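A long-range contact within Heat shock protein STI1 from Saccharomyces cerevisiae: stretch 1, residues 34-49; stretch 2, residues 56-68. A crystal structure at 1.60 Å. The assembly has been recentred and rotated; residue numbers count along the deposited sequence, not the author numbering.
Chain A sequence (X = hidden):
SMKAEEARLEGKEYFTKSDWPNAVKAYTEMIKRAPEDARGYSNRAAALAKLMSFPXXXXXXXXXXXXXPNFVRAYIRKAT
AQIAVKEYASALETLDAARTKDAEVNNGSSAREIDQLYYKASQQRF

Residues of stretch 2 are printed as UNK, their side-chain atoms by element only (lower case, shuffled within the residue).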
ATOM      1  N   ALA A  34      -3.588   4.198  16.441  1.00  9.57           N
ATOM      2  CA  ALA A  34      -3.790   2.758  16.313  1.00  9.78           C
ATOM      3  C   ALA A  34      -2.541   2.137  15.675  1.00  8.82           C
ATOM      4  O   ALA A  34      -2.532   1.780  14.553  1.00 10.68           O
ATOM      5  CB  ALA A  34      -5.049   2.476  15.496  1.00  7.78           C
ATOM      6  N   PRO A  35      -1.459   2.047  16.427  1.00  9.08           N
ATOM      7  CA  PRO A  35      -0.163   1.680  15.850  1.00  9.53           C
ATOM      8  C   PRO A  35      -0.078   0.233  15.374  1.00  8.71           C
ATOM      9  O   PRO A  35       0.828  -0.082  14.612  1.00  7.41           O
ATOM     10  CB  PRO A  35       0.842   1.955  16.966  1.00 11.30           C
ATOM     11  CG  PRO A  35       0.037   2.229  18.166  1.00  8.95           C
ATOM     12  CD  PRO A  35      -1.369   2.514  17.825  1.00  9.82           C
ATOM     13  N   GLU A  36      -1.078  -0.590  15.723  1.00  8.56           N
ATOM     14  CA  GLU A  36      -1.137  -1.963  15.271  1.00 10.59           C
ATOM     15  C   GLU A  36      -2.036  -2.192  14.072  1.00 10.89           C
ATOM     16  O   GLU A  36      -2.140  -3.323  13.539  1.00 10.32           O
ATOM     17  CB  GLU A  36      -1.625  -2.828  16.440  1.00  9.90           C
ATOM     18  CG  GLU A  36      -0.569  -2.894  17.599  1.00 11.74           C
ATOM     19  CD  GLU A  36       0.775  -3.383  17.080  1.00 12.42           C
ATOM     20  OE1 GLU A  36       1.746  -2.603  17.072  1.00 14.23           O
ATOM     21  OE2 GLU A  36       0.893  -4.553  16.657  1.00 17.51           O
ATOM     22  N   ASP A  37      -2.677  -1.112  13.624  1.00 11.50           N
ATOM     23  CA  ASP A  37      -3.619  -1.162  12.543  1.00 10.70           C
ATOM     24  C   ASP A  37      -2.806  -1.028  11.284  1.00  9.50           C
ATOM     25  O   ASP A  37      -2.324   0.081  10.950  1.00  9.54           O
ATOM     26  CB  ASP A  37      -4.677  -0.065  12.718  1.00 11.48           C
ATOM     27  CG  ASP A  37      -5.794  -0.128  11.675  1.00 13.83           C
ATOM     28  OD1 ASP A  37      -6.859   0.484  11.925  1.00 20.45           O
ATOM     29  OD2 ASP A  37      -5.631  -0.793  10.619  1.00 15.09           O
ATOM     30  N   ALA A  38      -2.623  -2.139  10.566  1.00  9.57           N
ATOM     31  CA  ALA A  38      -1.902  -2.119   9.259  1.00  8.98           C
ATOM     32  C   ALA A  38      -2.439  -1.080   8.238  1.00  9.63           C
ATOM     33  O   ALA A  38      -1.698  -0.628   7.383  1.00 11.24           O
ATOM     34  CB  ALA A  38      -1.931  -3.524   8.592  1.00 11.51           C
ATOM     35  N   ARG A  39      -3.727  -0.758   8.282  1.00  8.97           N
ATOM     36  CA  ARG A  39      -4.308   0.123   7.272  1.00  9.48           C
ATOM     37  C   ARG A  39      -3.635   1.486   7.314  1.00  9.85           C
ATOM     38  O   ARG A  39      -3.512   2.141   6.269  1.00 10.85           O
ATOM     39  CB  ARG A  39      -5.809   0.320   7.462  1.00  9.97           C
ATOM     40  CG  ARG A  39      -6.595  -0.976   7.327  1.00 10.21           C
ATOM     41  CD  ARG A  39      -8.077  -0.784   7.619  1.00 12.52           C
ATOM     42  NE  ARG A  39      -8.242  -0.342   9.009  1.00 14.26           N
ATOM     43  CZ  ARG A  39      -9.391   0.072   9.537  1.00 15.20           C
ATOM     44  NH1 ARG A  39     -10.518   0.075   8.794  1.00 17.45           N
ATOM     45  NH2 ARG A  39      -9.433   0.433  10.825  1.00 14.06           N
ATOM     46  N   GLY A  40      -3.268   1.959   8.499  1.00  8.87           N
ATOM     47  CA  GLY A  40      -2.672   3.308   8.577  1.00  9.03           C
ATOM     48  C   GLY A  40      -1.365   3.405   7.791  1.00  7.68           C
ATOM     49  O   GLY A  40      -1.087   4.428   7.107  1.00  8.08           O
ATOM     50  N   TYR A  41      -0.528   2.374   7.932  1.00  8.29           N
ATOM     51  CA  TYR A  41       0.755   2.311   7.209  1.00  8.13           C
ATOM     52  C   TYR A  41       0.519   2.209   5.721  1.00  7.40           C
ATOM     53  O   TYR A  41       1.109   2.997   4.961  1.00  9.28           O
ATOM     54  CB  TYR A  41       1.565   1.120   7.731  1.00  9.96           C
ATOM     55  CG  TYR A  41       1.855   1.247   9.186  1.00  8.09           C
ATOM     56  CD1 TYR A  41       1.082   0.531  10.109  1.00  8.96           C
ATOM     57  CD2 TYR A  41       2.822   2.134   9.655  1.00  6.37           C
ATOM     58  CE1 TYR A  41       1.261   0.645  11.449  1.00 11.75           C
ATOM     59  CE2 TYR A  41       3.084   2.206  11.073  1.00  8.93           C
ATOM     60  CZ  TYR A  41       2.254   1.487  11.960  1.00  8.51           C
ATOM     61  OH  TYR A  41       2.343   1.511  13.342  1.00  9.76           O
ATOM     62  N   SER A  42      -0.326   1.268   5.304  1.00  7.56           N
ATOM     63  CA  SER A  42      -0.612   1.098   3.887  1.00  5.50           C
ATOM     64  C   SER A  42      -1.177   2.403   3.343  1.00  6.36           C
ATOM     65  O   SER A  42      -0.817   2.820   2.234  1.00  5.80           O
ATOM     66  CB  SER A  42      -1.578  -0.065   3.653  1.00  5.90           C
ATOM     67  OG  SER A  42      -2.024  -0.053   2.298  1.00 11.07           O
ATOM     68  N   ASN A  43      -2.087   3.047   4.113  1.00  6.81           N
ATOM     69  CA  ASN A  43      -2.743   4.253   3.641  1.00  9.06           C
ATOM     70  C   ASN A  43      -1.726   5.393   3.550  1.00  7.57           C
ATOM     71  O   ASN A  43      -1.655   6.094   2.521  1.00  7.39           O
ATOM     72  CB  ASN A  43      -3.912   4.663   4.549  1.00  7.70           C
ATOM     73  CG  ASN A  43      -5.157   3.755   4.414  1.00 11.36           C
ATOM     74  OD1 ASN A  43      -5.340   2.962   3.470  1.00 10.78           O
ATOM     75  ND2 ASN A  43      -6.050   3.926   5.382  1.00 10.17           N
ATOM     76  N   ARG A  44      -0.866   5.556   4.575  1.00  6.70           N
ATOM     77  CA  ARG A  44       0.122   6.599   4.430  1.00  6.53           C
ATOM     78  C   ARG A  44       1.035   6.306   3.239  1.00  5.97           C
ATOM     79  O   ARG A  44       1.368   7.254   2.481  1.00  7.75           O
ATOM     80  CB  ARG A  44       0.967   6.669   5.712  1.00  7.67           C
ATOM     81  CG  ARG A  44       1.845   7.891   5.711  1.00  6.25           C
ATOM     82  CD  ARG A  44       2.529   8.232   7.069  1.00 10.84           C
ATOM     83  NE  ARG A  44       3.410   7.187   7.524  1.00  7.38           N
ATOM     84  CZ  ARG A  44       3.974   7.173   8.718  1.00  8.62           C
ATOM     85  NH1 ARG A  44       3.709   8.151   9.628  1.00  7.97           N
ATOM     86  NH2 ARG A  44       4.757   6.156   9.019  1.00 11.25           N
ATOM     87  N   ALA A  45       1.429   5.020   3.037  1.00  7.50           N
ATOM     88  CA  ALA A  45       2.210   4.672   1.836  1.00  7.66           C
ATOM     89  C   ALA A  45       1.528   5.153   0.556  1.00  7.24           C
ATOM     90  O   ALA A  45       2.181   5.578  -0.423  1.00  7.20           O
ATOM     91  CB  ALA A  45       2.452   3.183   1.744  1.00  8.63           C
ATOM     92  N   ALA A  46       0.232   4.999   0.500  1.00  7.37           N
ATOM     93  CA  ALA A  46      -0.485   5.359  -0.752  1.00  7.66           C
ATOM     94  C   ALA A  46      -0.278   6.828  -1.034  1.00  8.40           C
ATOM     95  O   ALA A  46      -0.095   7.253  -2.209  1.00 10.33           O
ATOM     96  CB  ALA A  46      -1.989   5.018  -0.629  1.00  8.60           C
ATOM     97  N   ALA A  47      -0.361   7.624   0.025  1.00  6.54           N
ATOM     98  CA  ALA A  47      -0.206   9.059  -0.154  1.00  6.96           C
ATOM     99  C   ALA A  47       1.248   9.489  -0.443  1.00  5.29           C
ATOM    100  O   ALA A  47       1.528  10.381  -1.279  1.00  5.77           O
ATOM    101  CB  ALA A  47      -0.813   9.817   1.060  1.00  5.38           C
ATOM    102  N   LEU A  48       2.191   8.901   0.285  1.00  8.72           N
ATOM    103  CA  LEU A  48       3.604   9.157   0.040  1.00  7.13           C
ATOM    104  C   LEU A  48       3.961   8.747  -1.427  1.00  7.73           C
ATOM    105  O   LEU A  48       4.733   9.393  -2.075  1.00  7.24           O
ATOM    106  CB  LEU A  48       4.444   8.350   1.000  1.00  7.63           C
ATOM    107  CG  LEU A  48       4.422   8.814   2.466  1.00  8.03           C
ATOM    108  CD1 LEU A  48       4.921   7.673   3.349  1.00  8.37           C
ATOM    109  CD2 LEU A  48       5.362  10.014   2.661  1.00 10.11           C
ATOM    110  N   ALA A  49       3.396   7.664  -1.922  1.00  8.22           N
ATOM    111  CA  ALA A  49       3.699   7.200  -3.284  1.00  6.95           C
ATOM    112  C   ALA A  49       3.192   8.264  -4.291  1.00  8.22           C
ATOM    113  O   ALA A  49       3.874   8.590  -5.268  1.00  9.38           O
ATOM    114  CB  ALA A  49       2.983   5.836  -3.527  1.00  7.79           C
ATOM    115  N   UNK A  56      10.140   5.950   1.732  1.00 11.16           N
ATOM    116  CA  UNK A  56       9.126   6.066   2.813  1.00  9.67           C
ATOM    117  C   UNK A  56       7.901   5.198   2.551  1.00 10.31           C
ATOM    118  O   UNK A  56       7.435   4.486   3.455  1.00  9.46           O
ATOM    119  c   UNK A  56       8.759   7.533   3.041  1.00  8.20           C
ATOM    120  o   UNK A  56      10.669   8.641   1.199  1.00 15.45           O
ATOM    121  o   UNK A  56      11.925   9.512   2.806  1.00 22.63           O
ATOM    122  c   UNK A  56       9.990   8.252   3.548  1.00 13.22           C
ATOM    123  c   UNK A  56      10.928   8.819   2.432  1.00 15.53           C
ATOM    124  N   UNK A  57       7.379   5.258   1.322  1.00  8.76           N
ATOM    125  CA  UNK A  57       6.216   4.421   0.991  1.00  8.21           C
ATOM    126  C   UNK A  57       6.555   2.969   1.190  1.00  8.63           C
ATOM    127  O   UNK A  57       5.755   2.156   1.744  1.00  8.70           O
ATOM    128  c   UNK A  57       5.737   4.667  -0.449  1.00  8.82           C
ATOM    129  N   UNK A  58       7.744   2.596   0.736  1.00  9.18           N
ATOM    130  CA  UNK A  58       8.094   1.165   0.839  1.00  7.85           C
ATOM    131  C   UNK A  58       8.271   0.729   2.317  1.00  9.20           C
ATOM    132  O   UNK A  58       7.844  -0.363   2.699  1.00  7.89           O
ATOM    133  c   UNK A  58       9.063   0.894  -1.527  1.00  8.69           C
ATOM    134  c   UNK A  58      10.298   1.052  -2.483  1.00 12.22           C
ATOM    135  c   UNK A  58       9.412   0.853  -0.004  1.00  8.30           C
ATOM    136  c   UNK A  58      10.016  -0.467   0.371  1.00 11.18           C
ATOM    137  N   UNK A  59       8.878   1.599   3.111  1.00  7.99           N
ATOM    138  CA  UNK A  59       9.024   1.350   4.533  1.00  8.22           C
ATOM    139  C   UNK A  59       7.654   1.178   5.187  1.00  7.38           C
ATOM    140  O   UNK A  59       7.492   0.279   5.981  1.00  9.57           O
ATOM    141  c   UNK A  59       9.786   2.410   5.180  1.00  8.88           C
ATOM    142  N   UNK A  60       6.666   1.987   4.772  1.00  7.66           N
ATOM    143  CA  UNK A  60       5.323   1.843   5.380  1.00  8.43           C
ATOM    144  C   UNK A  60       4.618   0.571   4.928  1.00  7.81           C
ATOM    145  O   UNK A  60       3.885  -0.072   5.686  1.00  8.54           O
ATOM    146  c   UNK A  60       4.447   3.068   5.024  1.00  7.99           C
ATOM    147  o   UNK A  60       5.173   4.070   7.147  1.00 15.93           O
ATOM    148  c   UNK A  60       4.633   4.237   6.018  1.00 11.08           C
ATOM    149  o   UNK A  60       4.125   5.338   5.672  1.00 12.47           O
ATOM    150  N   UNK A  61       4.768   0.219   3.650  1.00  8.72           N
ATOM    151  CA  UNK A  61       4.213  -1.018   3.198  1.00  7.93           C
ATOM    152  C   UNK A  61       4.843  -2.198   3.964  1.00  6.87           C
ATOM    153  O   UNK A  61       4.092  -3.135   4.358  1.00  9.01           O
ATOM    154  c   UNK A  61       4.502  -1.230   1.717  1.00  8.05           C
ATOM    155  s   UNK A  61       3.560  -0.139   0.624  1.00 11.39           S
ATOM    156  N   UNK A  62       6.167  -2.179   4.164  1.00  8.74           N
ATOM    157  CA  UNK A  62       6.836  -3.212   4.987  1.00  9.45           C
ATOM    158  C   UNK A  62       6.270  -3.298   6.418  1.00  9.08           C
ATOM    159  O   UNK A  62       6.013  -4.387   6.971  1.00 10.13           O
ATOM    160  c   UNK A  62       8.355  -3.022   4.941  1.00 11.23           C
ATOM    161  o   UNK A  62       9.823  -2.915   3.074  1.00 14.47           O
ATOM    162  c   UNK A  62       8.917  -3.520   3.660  1.00 10.17           C
ATOM    163  n   UNK A  62       8.340  -4.623   3.172  1.00  7.04           N
ATOM    164  N   UNK A  63       6.008  -2.152   7.003  1.00  8.95           N
ATOM    165  CA  UNK A  63       5.412  -2.108   8.350  1.00  9.50           C
ATOM    166  C   UNK A  63       3.954  -2.664   8.327  1.00 10.85           C
ATOM    167  O   UNK A  63       3.561  -3.374   9.245  1.00 12.09           O
ATOM    168  n   UNK A  63       8.871  -0.061  12.289  1.00 27.24           N
ATOM    169  c   UNK A  63       5.358  -0.503  10.435  1.00 16.09           C
ATOM    170  c   UNK A  63       5.496  -0.673   8.897  1.00 10.37           C
ATOM    171  c   UNK A  63       6.636  -0.927  11.208  1.00 24.05           C
ATOM    172  c   UNK A  63       7.707   0.182  11.296  1.00 25.90           C
ATOM    173  N   UNK A  64       3.166  -2.312   7.308  1.00 11.33           N
ATOM    174  CA  UNK A  64       1.825  -2.850   7.161  1.00 10.08           C
ATOM    175  C   UNK A  64       1.852  -4.368   7.083  1.00 11.27           C
ATOM    176  O   UNK A  64       1.004  -5.040   7.682  1.00  9.82           O
ATOM    177  c   UNK A  64       1.139  -2.294   5.892  1.00  9.93           C
ATOM    178  N   UNK A  65       2.824  -4.879   6.329  1.00 10.73           N
ATOM    179  CA  UNK A  65       3.046  -6.326   6.179  1.00 11.50           C
ATOM    180  C   UNK A  65       3.346  -6.967   7.537  1.00 14.22           C
ATOM    181  O   UNK A  65       2.772  -8.030   7.877  1.00 14.62           O
ATOM    182  c   UNK A  65       4.633  -8.163   5.224  1.00 10.86           C
ATOM    183  c   UNK A  65       4.112  -6.650   5.077  1.00 11.26           C
ATOM    184  c   UNK A  65       4.449  -6.229   2.495  1.00 12.19           C
ATOM    185  c   UNK A  65       3.473  -6.348   3.683  1.00 10.78           C
ATOM    186  N   UNK A  66       4.140  -6.282   8.362  1.00 12.98           N
ATOM    187  CA  UNK A  66       4.383  -6.821   9.717  1.00 14.74           C
ATOM    188  C   UNK A  66       3.125  -6.848  10.585  1.00 14.08           C
ATOM    189  O   UNK A  66       2.945  -7.759  11.384  1.00 14.51           O
ATOM    190  o   UNK A  66       7.309  -4.740  11.936  1.00 18.80           O
ATOM    191  c   UNK A  66       6.814  -5.815   9.853  1.00 17.10           C
ATOM    192  c   UNK A  66       5.436  -6.037  10.475  1.00 13.92           C
ATOM    193  o   UNK A  66       8.750  -4.408  10.321  1.00 21.67           O
ATOM    194  c   UNK A  66       7.688  -4.928  10.757  1.00 19.51           C
ATOM    195  N   UNK A  67       2.276  -5.837  10.453  1.00 13.28           N
ATOM    196  CA  UNK A  67       1.108  -5.727  11.321  1.00 14.14           C
ATOM    197  C   UNK A  67      -0.003  -6.695  10.892  1.00 15.84           C
ATOM    198  O   UNK A  67      -0.682  -7.251  11.738  1.00 15.07           O
ATOM    199  n   UNK A  67       3.705  -2.759  14.907  1.00 14.28           N
ATOM    200  c   UNK A  67       3.045  -2.472  13.613  1.00 11.59           C
ATOM    201  c   UNK A  67       2.043  -3.532  13.238  1.00 16.12           C
ATOM    202  c   UNK A  67       1.498  -3.208  11.903  1.00 15.08           C
ATOM    203  c   UNK A  67       0.572  -4.259  11.334  1.00 13.94           C
ATOM    204  N   UNK A  68      -0.217  -6.859   9.583  1.00 17.32           N
ATOM    205  CA  UNK A  68      -1.257  -7.784   9.047  1.00 17.23           C
ATOM    206  C   UNK A  68      -0.733  -8.547   7.836  1.00 17.35           C
ATOM    207  O   UNK A  68      -0.777  -8.049   6.705  1.00 18.08           O
ATOM    208  c   UNK A  68      -2.549  -7.040   8.671  1.00 18.32           C
ATOM    209  c   UNK A  68      -3.676  -8.005   8.224  1.00 18.26           C
ATOM    210  o   UNK A  68      -3.502  -9.256   8.292  1.00 18.12           O
ATOM    211  o   UNK A  68      -4.736  -7.492   7.793  1.00 22.90           O
TER
HETATM  212  O   HOH W   1      -0.988  -5.780  14.189  1.00 26.02           O

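Position 56 carries three carbons, the third bearing two oxygens, an unbranched chain that starts beside Leu 48 and ends in a carboxylate: Glu 56. Its CB lies 3.9 Å from Leu 48 CD1, while the end of the chain leads away from stretch 1. Position 57 has a single side-chain carbon, set among Ala 45, Leu 48 and Ala 49, and is therefore Ala 57. That methyl meets three side-chain carbons at van der Waals range: its CB lies 4.2 Å from Ala 45 CB, 4.2 Å from Leu 48 CB and 4.3 Å from Ala 49 CB.

Position 58 shows four carbons forked at the first, one arm two carbons long, which defines Ile 58; it points away and touches nothing here. One carbon at position 59 gives Ala 59, also without contact.

At position 60 two carbons, the second with two oxygens, make a short carboxylate that meets the guanidinium of Arg 44: Asp 60. One oxygen, OD1, accepts from Arg 44 NE at 2.7 Å (N-H...O angle 169°); the other, OD2, accepts from Arg 44 NH2 at 2.8 Å (179°). Two nearly linear bonds to one guanidinium edge describe a bidentate salt bridge. The side chain fills a hole formed by Tyr 41, Arg 44, Ala 45 and Leu 48.

One carbon followed by sulfur, the sulfur touching Ala 45, identifies position 61 as Cys 61. Although its CA-to-CB bond points away, SG still reaches Ala 45 CB at 3.7 Å. Position 62 has two carbons, the second carrying one oxygen and one nitrogen, hence Asn 62, which faces away from stretch 1.

Four carbons in a row ending in nitrogen, passing the ring of Tyr 41, mark position 63 as Lys 63. Its CG sits 3.8 Å from the centroid of the Tyr 41 ring, 19° off the normal, so CG lies over one ring face in a CH-pi contact, and the end of the side chain leads away. The lone carbon of position 64, near Ala 38 and Tyr 41, gives Ala 64, whose CB is 3.9 Å from Tyr 41 CB and 4.3 Å from Ala 38 CB.

Position 65 repeats the four-carbon fork, Ile 65, and position 66 the three-carbon carboxylate, Glu 66; neither makes contact. Position 67 is again four carbons in a row ending in nitrogen, the nitrogen at the carboxylate of Glu 36: Lys 67. Its NZ donates to Glu 36 OE1 at 2.9 Å within a salt bridge, and its CE lies 3.4 Å from Pro 35 O. Two carbons and two oxygens at position 68, beside Ala 38, give Asp 68, its CB 3.6 Å from Ala 38 CB.

The helices run nearly antiparallel, at 162°, and their axes approach to 7.6 Å. Small residues accommodate this closeness: CA atoms come within 4.1 Å at Ala 45 and Ala 57 and 4.3 Å at Ala 38 and Ala 64. Between these points, Tyr 41 and Asp 60 interlock, each a knob in the other helix's hole. Salt bridges at Arg 44 and Glu 36 add polar ties, and the oxygen of water 1 lies 2.8 Å from Glu 36 O and 2.9 Å from Lys 67 O, bridging the two stretches. Altogether 698 Å² is buried.

Stretch 2 56-68: EAIADCNKAIEKD
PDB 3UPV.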